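Local coordinates for protein 6-phospho-beta-d glycosidase (Streptococcus pyogenes, PDB 5FOO) that probably hydrolyses 6-phosphorylated beta-glucosides as a family 1 glycoside hydrolase and binds the probe 6-phosphocyclophellitol in its active-site pocket, at residues Lys337-Tyr342 against Asn430-Val435; Gln391-His396 against Ala450-Lys455. The protein carries 1 engineered substitution. All coordinates share one frame; numbering follows the deposited sequence.

Contact 1 of 2, residues Lys337-Tyr342 against Asn430-Val435. With JAZ (6-phosphocyclophellitol), chain G.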
# COMPACT_ATOMS: atom_id res chain seq x y z
N LYS A 337 -4.62 17.84 6.57
CA LYS A 337 -3.61 17.04 5.98
C LYS A 337 -2.70 17.79 4.98
O LYS A 337 -1.63 17.30 4.62
CB LYS A 337 -4.39 15.88 5.31
CG LYS A 337 -3.60 14.66 4.95
CD LYS A 337 -3.04 13.84 6.11
CE LYS A 337 -1.94 13.05 5.44
NZ LYS A 337 -0.90 12.47 6.31
N GLY A 338 -3.15 18.96 4.49
CA GLY A 338 -2.47 19.66 3.40
C GLY A 338 -2.53 18.92 2.07
O GLY A 338 -1.66 19.10 1.23
N TRP A 339 -3.58 18.11 1.84
CA TRP A 339 -3.70 17.37 0.59
C TRP A 339 -4.85 17.85 -0.26
O TRP A 339 -5.98 18.03 0.22
CB TRP A 339 -3.92 15.88 0.88
CG TRP A 339 -2.67 15.15 1.30
CD1 TRP A 339 -1.42 15.65 1.40
CD2 TRP A 339 -2.58 13.76 1.70
NE1 TRP A 339 -0.56 14.68 1.82
CE2 TRP A 339 -1.24 13.51 1.99
CE3 TRP A 339 -3.50 12.72 1.83
CZ2 TRP A 339 -0.79 12.25 2.43
CZ3 TRP A 339 -3.07 11.51 2.24
CH2 TRP A 339 -1.71 11.27 2.53
N GLU A 340 -4.56 17.97 -1.55
CA GLU A 340 -5.61 18.22 -2.56
C GLU A 340 -6.60 17.00 -2.58
O GLU A 340 -6.21 15.84 -2.43
CB GLU A 340 -4.98 18.38 -3.93
CG GLU A 340 -6.00 18.74 -4.99
CD GLU A 340 -5.43 19.04 -6.34
OE1 GLU A 340 -4.18 19.01 -6.55
OE2 GLU A 340 -6.26 19.31 -7.22
N ILE A 341 -7.86 17.31 -2.79
CA ILE A 341 -8.90 16.35 -3.06
C ILE A 341 -9.31 16.53 -4.55
O ILE A 341 -9.76 17.63 -4.99
CB ILE A 341 -10.08 16.61 -2.12
CG1 ILE A 341 -9.58 16.37 -0.66
CG2 ILE A 341 -11.36 15.80 -2.54
CD1 ILE A 341 -10.66 16.56 0.38
N TYR A 342 -9.13 15.45 -5.33
CA TYR A 342 -9.44 15.42 -6.76
C TYR A 342 -9.89 13.97 -7.19
O TYR A 342 -9.11 13.21 -7.75
CB TYR A 342 -8.19 15.89 -7.55
CG TYR A 342 -8.51 16.21 -8.96
CD1 TYR A 342 -9.31 17.33 -9.28
CD2 TYR A 342 -8.08 15.38 -9.98
CE1 TYR A 342 -9.64 17.61 -10.61
CE2 TYR A 342 -8.36 15.68 -11.28
CZ TYR A 342 -9.17 16.75 -11.58
OH TYR A 342 -9.48 16.90 -12.90
N ASN A 430 -4.08 11.80 12.55
CA ASN A 430 -5.19 11.83 11.62
C ASN A 430 -5.84 10.44 11.56
O ASN A 430 -5.13 9.45 11.41
CB ASN A 430 -4.73 12.22 10.23
CG ASN A 430 -3.93 13.52 10.21
OD1 ASN A 430 -2.71 13.51 9.91
ND2 ASN A 430 -4.59 14.60 10.48
N ARG A 431 -7.17 10.42 11.74
CA ARG A 431 -8.00 9.20 11.81
C ARG A 431 -8.61 8.99 10.45
O ARG A 431 -9.12 9.93 9.88
CB ARG A 431 -9.07 9.36 12.89
CG ARG A 431 -8.56 9.82 14.28
CD ARG A 431 -7.56 8.81 14.79
NE ARG A 431 -7.11 9.03 16.16
CZ ARG A 431 -7.59 8.41 17.23
NH1 ARG A 431 -8.59 7.52 17.15
NH2 ARG A 431 -7.06 8.70 18.40
N TYR A 432 -8.45 7.78 9.92
CA TYR A 432 -9.04 7.33 8.64
C TYR A 432 -10.20 6.30 8.77
O TYR A 432 -10.79 5.93 7.80
CB TYR A 432 -7.94 6.65 7.79
CG TYR A 432 -6.94 7.58 7.11
CD1 TYR A 432 -5.81 8.07 7.77
CD2 TYR A 432 -7.11 7.95 5.78
CE1 TYR A 432 -4.88 8.91 7.12
CE2 TYR A 432 -6.20 8.77 5.12
CZ TYR A 432 -5.08 9.26 5.80
OH TYR A 432 -4.21 10.10 5.10
N GLY A 433 -10.53 5.85 9.98
CA GLY A 433 -11.41 4.72 10.14
C GLY A 433 -12.83 4.99 9.76
O GLY A 433 -13.36 6.14 9.91
N LEU A 434 -13.50 3.94 9.30
CA LEU A 434 -14.96 3.92 9.36
C LEU A 434 -15.41 3.71 10.82
O LEU A 434 -16.52 4.00 11.20
CB LEU A 434 -15.47 2.72 8.54
CG LEU A 434 -15.13 2.68 7.07
CD1 LEU A 434 -15.50 1.30 6.52
CD2 LEU A 434 -15.83 3.81 6.31
N VAL A 435 -14.54 3.12 11.61
CA VAL A 435 -14.79 2.78 13.00
C VAL A 435 -13.68 3.40 13.84
O VAL A 435 -12.50 3.18 13.60
CB VAL A 435 -14.76 1.26 13.20
CG1 VAL A 435 -15.01 0.88 14.66
CG2 VAL A 435 -15.80 0.59 12.26
C2 JAZ G . -1.11 4.85 5.27
C3 JAZ G . -1.05 3.46 4.59
C4 JAZ G . -0.58 3.59 3.15
C5 JAZ G . -1.48 4.50 2.32
C6 JAZ G . -1.66 5.84 3.01
C7 JAZ G . -2.10 5.69 4.47
C8 JAZ G . -2.42 7.03 5.11
O9 JAZ G . -1.22 7.80 5.13
P10 JAZ G . -0.98 8.85 6.30
O11 JAZ G . 0.37 9.40 6.01
O12 JAZ G . -1.27 8.25 7.62
O13 JAZ G . -2.03 9.86 6.13
O14 JAZ G . -0.46 6.61 2.89
O15 JAZ G . -1.61 4.75 6.60
O16 JAZ G . -0.12 2.70 5.31
O17 JAZ G . -0.50 2.31 2.55
O HOH W 1 -1.74 10.96 9.21
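The side chains of W339 and Y432 cross at about a right angle, with W339 CZ3 3.4 Å from Y432 OH and the hydroxyl approaching the indole obliquely. One face of that indole carries K337 CE, 3.3 Å above the plane and offset toward the rim. At the edge of the Y432 ring, near its plane, lies phosphate oxygen O13 of the bound 6-phosphocyclophellitol; W416 meets the same phenol edge-to-face.

K337 and Y432 converge on O13. K337 NZ donates to it over 2.8 Å and gives a weak second bond to O11, while Y432 OH also donates to O13; the modelled OH to O13 separation is too short to be taken literally. K337 reaches the phosphate because CG stands anti to the backbone N (chi1 -162°) and the chain then bends at chi2 (67°), carrying CE across the tryptophan. N430 works at second hand: a water sits 2.8 Å from its OD1 and also close to phosphate oxygen O12, with a weak bond from K337 NZ.

No hydrogen bond runs directly between 337-342 and 430-435; the phosphate carries most of the polar link, and this water adds a weaker one. The K337 ammonium probably offsets the phosphate's negative charge and the Y432 hydroxyl adds a donor, consistent with a subsite that recognises the 6-phosphate.

Contact 2 of 2, residues Gln391-His396 against Ala450-Lys455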
# COMPACT_ATOMS: atom_id res chain seq x y z
N GLN A 391 -18.93 11.80 2.19
CA GLN A 391 -18.81 12.55 0.98
C GLN A 391 -17.55 12.19 0.19
O GLN A 391 -17.60 11.91 -1.03
CB GLN A 391 -18.80 14.03 1.32
CG GLN A 391 -18.79 14.93 0.10
CD GLN A 391 -20.10 14.78 -0.67
OE1 GLN A 391 -21.17 14.51 -0.07
NE2 GLN A 391 -20.02 14.91 -2.00
N PHE A 392 -16.38 12.20 0.83
CA PHE A 392 -15.14 11.84 0.12
C PHE A 392 -15.28 10.44 -0.52
O PHE A 392 -14.95 10.26 -1.67
CB PHE A 392 -13.95 11.91 1.11
CG PHE A 392 -12.58 11.54 0.55
CD1 PHE A 392 -12.18 10.21 0.42
CD2 PHE A 392 -11.61 12.53 0.30
CE1 PHE A 392 -10.89 9.89 -0.03
CE2 PHE A 392 -10.36 12.21 -0.12
CZ PHE A 392 -9.97 10.89 -0.28
N LEU A 393 -15.66 9.44 0.27
CA LEU A 393 -15.75 8.04 -0.28
C LEU A 393 -16.74 7.99 -1.44
O LEU A 393 -16.44 7.48 -2.50
CB LEU A 393 -16.09 7.03 0.81
CG LEU A 393 -15.03 6.90 1.94
CD1 LEU A 393 -15.52 5.93 2.98
CD2 LEU A 393 -13.63 6.55 1.50
N LYS A 394 -17.88 8.64 -1.25
CA LYS A 394 -18.96 8.69 -2.25
C LYS A 394 -18.47 9.25 -3.56
O LYS A 394 -18.64 8.62 -4.61
CB LYS A 394 -20.16 9.49 -1.71
CG LYS A 394 -21.34 9.63 -2.63
CD LYS A 394 -22.64 9.71 -1.85
CE LYS A 394 -23.80 9.92 -2.84
NZ LYS A 394 -25.15 9.59 -2.31
N GLU A 395 -17.81 10.41 -3.53
CA GLU A 395 -17.23 10.96 -4.78
C GLU A 395 -16.23 10.05 -5.47
O GLU A 395 -16.20 10.00 -6.71
CB GLU A 395 -16.56 12.34 -4.57
CG GLU A 395 -17.55 13.44 -4.21
CD GLU A 395 -16.88 14.76 -3.78
OE1 GLU A 395 -15.75 15.05 -4.24
OE2 GLU A 395 -17.49 15.49 -2.96
N HIS A 396 -15.35 9.41 -4.71
CA HIS A 396 -14.27 8.63 -5.34
C HIS A 396 -14.89 7.38 -6.01
O HIS A 396 -14.55 7.00 -7.15
CB HIS A 396 -13.16 8.29 -4.32
CG HIS A 396 -12.23 9.44 -4.06
ND1 HIS A 396 -12.58 10.51 -3.25
CD2 HIS A 396 -10.99 9.72 -4.53
CE1 HIS A 396 -11.62 11.40 -3.26
NE2 HIS A 396 -10.64 10.95 -4.02
N ALA A 450 -19.35 4.16 8.70
CA ALA A 450 -19.45 2.70 8.73
C ALA A 450 -20.84 2.21 8.31
O ALA A 450 -20.93 1.18 7.62
CB ALA A 450 -19.12 2.16 10.11
N TYR A 451 -21.91 2.90 8.78
CA TYR A 451 -23.29 2.56 8.43
C TYR A 451 -23.60 2.97 7.01
O TYR A 451 -24.34 2.27 6.31
CB TYR A 451 -24.33 3.12 9.44
CG TYR A 451 -24.09 2.52 10.79
CD1 TYR A 451 -24.37 1.15 11.04
CD2 TYR A 451 -23.55 3.27 11.81
CE1 TYR A 451 -24.10 0.58 12.27
CE2 TYR A 451 -23.26 2.72 13.03
CZ TYR A 451 -23.53 1.39 13.25
OH TYR A 451 -23.24 0.89 14.46
N TRP A 452 -22.99 4.03 6.52
CA TRP A 452 -23.18 4.38 5.14
C TRP A 452 -22.54 3.33 4.21
O TRP A 452 -23.17 2.92 3.19
CB TRP A 452 -22.68 5.77 4.81
CG TRP A 452 -22.66 6.08 3.34
CD1 TRP A 452 -23.66 6.64 2.57
CD2 TRP A 452 -21.54 5.91 2.48
NE1 TRP A 452 -23.23 6.75 1.26
CE2 TRP A 452 -21.93 6.31 1.19
CE3 TRP A 452 -20.24 5.40 2.67
CZ2 TRP A 452 -21.07 6.25 0.11
CZ3 TRP A 452 -19.38 5.33 1.59
CH2 TRP A 452 -19.79 5.77 0.33
N PHE A 453 -21.33 2.89 4.55
CA PHE A 453 -20.60 2.00 3.66
C PHE A 453 -21.26 0.62 3.73
O PHE A 453 -21.26 -0.08 2.76
CB PHE A 453 -19.12 1.92 4.06
CG PHE A 453 -18.28 1.12 3.10
CD1 PHE A 453 -18.12 1.56 1.81
CD2 PHE A 453 -17.61 -0.01 3.51
CE1 PHE A 453 -17.33 0.85 0.91
CE2 PHE A 453 -16.75 -0.69 2.65
CZ PHE A 453 -16.68 -0.29 1.34
N LYS A 454 -21.81 0.26 4.89
CA LYS A 454 -22.57 -0.97 5.06
C LYS A 454 -23.69 -1.11 4.04
O LYS A 454 -23.86 -2.18 3.44
CB LYS A 454 -23.14 -1.09 6.47
CG LYS A 454 -23.97 -2.35 6.74
CD LYS A 454 -24.86 -2.23 7.98
CE LYS A 454 -25.73 -3.47 8.11
NZ LYS A 454 -26.21 -3.58 9.52
N LYS A 455 -24.44 -0.03 3.87
CA LYS A 455 -25.48 0.07 2.89
C LYS A 455 -24.98 -0.13 1.47
O LYS A 455 -25.57 -0.89 0.70
CB LYS A 455 -26.19 1.43 3.00
CG LYS A 455 -27.50 1.46 2.23
CD LYS A 455 -28.23 2.76 2.44
CE LYS A 455 -29.52 2.77 1.62
NZ LYS A 455 -30.42 3.88 2.04
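This is an apolar helix-to-helix contact on the outside of the barrel, in which the indole of W452, from helix 448-459, lies against L393 and K394 of helix 387-405. The six-membered half of the tryptophan does the touching. Its CZ3 sits 3.8 Å from L393 CB and also approaches L393 CD1, while CZ2 packs on K394 CB at 3.8 Å. Between these, W452 CH2 comes 3.8 Å from K394 N, so the ring reaches down to the backbone of the opposing helix; no hydrogen bond crosses. With CG anti to the backbone N (chi1 170°), W452 points toward helix 387-405, and its indole touches I390 and L397 as well. I390, L393, K394 and L397 stand at i, i+3, i+4 and i+7, the diamond into which a knob-into-hole side chain fits.

In the eight-stranded beta/alpha barrel of this family, helix 387-405 makes the crossover from strand 362-367 to strand 410-416, and helix 448-459 follows that last barrel strand after a long loop region. The inner flank rests on strand 410-416: L393 and F453 both touch Y413 and V415. Further out, the K394 side chain touches I463.

Helix 387-405 is also braced along its own length. H396 ND1 donates to F392 O over 2.9 Å at 165°, from above the carbonyl plane and on the face opposite H396 N, giving that oxygen two donors. The imidazole is thereby turned so that H396 CE1 lies 3.4 Å over the centre of the F392 ring. Toward solvent, Q391 NE2 reaches the anti lone pair of E395 OE2 at 2.8 Å, and E395 OE1 forms a salt bridge with R332.

In the fold
The centres of contacts 1 and 2 lie about 13 Å apart, and their segments alternate along the chain in the order 337-342, 391-396, 430-435, 450-455. L434, just past the phosphate-binding Y432, joins them: its CD1 is 3.9 Å from F453 CD2 and its CD2 is 4.0 Å from L393 CD1, so the 430-435 loop lies on both helices of contact 2. A second bridge runs from I341 CD1 to F392 CD2, 4.1 Å apart, and R332 bonds both I341 through its backbone and E395 through its side chain. Contact 1 binds the ligand directly, whereas the L393 side chain remains about 12 Å from it, in the helical layer outside the barrel.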